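PDB 7KMU: jacalin-type lectin domain-containing protein from Musa acuminata, which is a mannose-specific jacalin-related lectin that binds sugars and has both mitogenic and antiviral activity. Local coordinates for residues S16-G21 and D38-T43. Sequence-based numbering, arbitrary orientation. Where two conformers were deposited one is given.
Sequences SEWDMG and DAIEIT. With EDO (1,2-ethanediol), chain F.
W18 and M20 meet I40 and I42 in a buried, wholly apolar contact between two sheets of the jacalin-like β-prism, and the pairing illustrates how such sheets can join through side chains alone. No hydrogen bond links 16-21 to 38-43; even the closest pair of CA atoms, M20 and I42, is 8.4 Å apart. The gap is bridged at two points. The indole of W18 projects into it, a chi1 of 58° tucking CG between its own amide nitrogen and carbonyl carbon, and its six-membered ring reaches I40 obliquely, CH2 lying 3.9 Å from I40 CG2. Further along, the sulfur does the touching: M20 runs out extended through its first two torsions (chi1 -169°, chi2 -160°) and bends only at chi3, which brings SD to 3.8 Å from I42 CG2 and 4.0 Å from I42 CB. M20 itself sits in an Asx turn, in which D19 OD1 accepts from G21 N at 3.0 Å. On strand 37-46, E41 and T43 belong to the other side, where E41 OE1 accepts a hydrogen bond of 2.8 Å from O1 of an ethanediol, probably a crystallisation additive, that also contacts T43 OG1. Within the chain, strand 16-19 is an outer strand of its sheet, beside strand 118-128, whose F124 and A128 touch W18, while Y55 of strand 49-56 stacks on the indole. I40 also packs against I132 and I135 of strand 132-140 and, with I42, against neighbouring strand 25-33.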
loop_
_atom_site.group_PDB
_atom_site.type_symbol
_atom_site.label_atom_id
_atom_site.label_comp_id
_atom_site.label_asym_id
_atom_site.label_seq_id
_atom_site.Cartn_x
_atom_site.Cartn_y
_atom_site.Cartn_z
ATOM N N SER B 16 19.346 -8.102 -5.401
ATOM C CA SER B 16 19.103 -8.079 -6.843
ATOM C C SER B 16 17.597 -8.030 -7.083
ATOM O O SER B 16 16.845 -8.671 -6.339
ATOM C CB SER B 16 19.671 -9.341 -7.487
ATOM O OG SER B 16 21.070 -9.428 -7.284
ATOM N N GLU B 17 17.149 -7.309 -8.111
ATOM C CA GLU B 17 15.719 -7.248 -8.427
ATOM C C GLU B 17 15.179 -8.604 -8.864
ATOM O O GLU B 17 15.852 -9.359 -9.576
ATOM C CB GLU B 17 15.467 -6.219 -9.549
ATOM C CG GLU B 17 15.714 -4.785 -9.118
ATOM C CD GLU B 17 15.446 -3.756 -10.200
ATOM O OE1 GLU B 17 14.258 -3.452 -10.452
ATOM O OE2 GLU B 17 16.425 -3.253 -10.795
ATOM N N TRP B 18 13.947 -8.908 -8.439
ATOM C CA TRP B 18 13.197 -10.073 -8.880
ATOM C C TRP B 18 11.758 -9.663 -9.144
ATOM O O TRP B 18 11.258 -8.683 -8.583
ATOM C CB TRP B 18 13.275 -11.243 -7.903
ATOM C CG TRP B 18 12.794 -10.960 -6.513
ATOM C CD1 TRP B 18 13.548 -10.520 -5.470
ATOM C CD2 TRP B 18 11.473 -11.181 -5.991
ATOM N NE1 TRP B 18 12.785 -10.452 -4.329
ATOM C CE2 TRP B 18 11.510 -10.859 -4.618
ATOM C CE3 TRP B 18 10.271 -11.639 -6.546
ATOM C CZ2 TRP B 18 10.379 -10.946 -3.796
ATOM C CZ3 TRP B 18 9.155 -11.760 -5.726
ATOM C CH2 TRP B 18 9.223 -11.440 -4.359
ATOM N N ASP B 19 11.100 -10.401 -10.024
ATOM C CA ASP B 19 9.748 -10.080 -10.444
ATOM C C ASP B 19 9.075 -11.321 -11.002
ATOM O O ASP B 19 9.480 -11.856 -12.044
ATOM C CB ASP B 19 9.783 -8.944 -11.485
ATOM C CG ASP B 19 8.448 -8.334 -11.851
ATOM O OD1 ASP B 19 7.411 -8.893 -11.460
ATOM O OD2 ASP B 19 8.445 -7.307 -12.550
ATOM N N MET B 20 8.064 -11.803 -10.285
ATOM C CA MET B 20 7.288 -12.991 -10.632
ATOM C C MET B 20 6.294 -12.684 -11.762
ATOM O O MET B 20 5.873 -13.595 -12.489
ATOM C CB MET B 20 6.492 -13.350 -9.356
ATOM C CG MET B 20 5.825 -14.651 -9.354
ATOM S SD MET B 20 4.521 -14.561 -8.090
ATOM C CE MET B 20 3.124 -14.795 -9.147
ATOM N N GLY B 21 5.888 -11.418 -11.858
ATOM C CA GLY B 21 4.822 -10.987 -12.745
ATOM C C GLY B 21 3.461 -11.310 -12.131
ATOM O O GLY B 21 3.372 -11.960 -11.083
ATOM N N ASP B 38 13.974 -14.809 5.252
ATOM C CA ASP B 38 15.058 -15.335 4.429
ATOM C C ASP B 38 14.652 -15.521 2.982
ATOM O O ASP B 38 15.455 -15.262 2.081
ATOM C CB ASP B 38 15.490 -16.700 4.972
ATOM C CG ASP B 38 16.142 -16.593 6.328
ATOM O OD1 ASP B 38 15.408 -16.634 7.346
ATOM O OD2 ASP B 38 17.377 -16.436 6.375
ATOM N N ALA B 39 13.430 -16.013 2.752
ATOM C CA ALA B 39 13.005 -16.335 1.403
ATOM C C ALA B 39 11.506 -16.409 1.244
ATOM O O ALA B 39 10.761 -16.639 2.208
ATOM C CB ALA B 39 13.623 -17.677 0.991
ATOM N N ILE B 40 11.062 -16.254 -0.005
ATOM C CA ILE B 40 9.674 -16.435 -0.390
ATOM C C ILE B 40 9.689 -17.241 -1.670
ATOM O O ILE B 40 10.473 -16.957 -2.581
ATOM C CB ILE B 40 8.852 -15.111 -0.474
ATOM C CG1 ILE B 40 7.338 -15.397 -0.694
ATOM C CG2 ILE B 40 9.413 -14.121 -1.527
ATOM C CD1 ILE B 40 6.372 -14.192 -0.442
ATOM N N GLU B 41 8.870 -18.282 -1.710
ATOM C CA GLU B 41 8.756 -19.143 -2.877
ATOM C C GLU B 41 7.287 -19.197 -3.259
ATOM O O GLU B 41 6.432 -19.392 -2.394
ATOM C CB GLU B 41 9.305 -20.537 -2.546
ATOM C CG GLU B 41 9.291 -21.489 -3.722
ATOM C CD GLU B 41 9.719 -22.886 -3.332
ATOM O OE1 GLU B 41 8.828 -23.726 -3.083
ATOM O OE2 GLU B 41 10.941 -23.133 -3.252
ATOM N N ILE B 42 6.973 -18.970 -4.547
ATOM C CA ILE B 42 5.584 -18.949 -4.995
ATOM C C ILE B 42 5.385 -19.953 -6.107
ATOM O O ILE B 42 6.192 -20.000 -7.041
ATOM C CB ILE B 42 5.122 -17.527 -5.471
ATOM C CG1 ILE B 42 5.463 -16.407 -4.458
ATOM C CG2 ILE B 42 3.634 -17.499 -5.806
ATOM C CD1 ILE B 42 6.734 -15.619 -4.817
ATOM N N THR B 43 4.321 -20.750 -6.002
ATOM C CA THR B 43 3.898 -21.644 -7.074
ATOM C C THR B 43 2.641 -20.986 -7.639
ATOM O O THR B 43 1.691 -20.687 -6.901
ATOM C CB THR B 43 3.659 -23.071 -6.585
ATOM O OG1 THR B 43 4.906 -23.617 -6.168
ATOM C CG2 THR B 43 3.076 -23.973 -7.688
HETATM C C1 EDO F . 5.340 -22.601 -2.924
HETATM O O1 EDO F . 6.212 -23.108 -3.894
HETATM C C2 EDO F . 5.144 -23.685 -1.848
HETATM O O2 EDO F . 4.427 -24.797 -2.373
#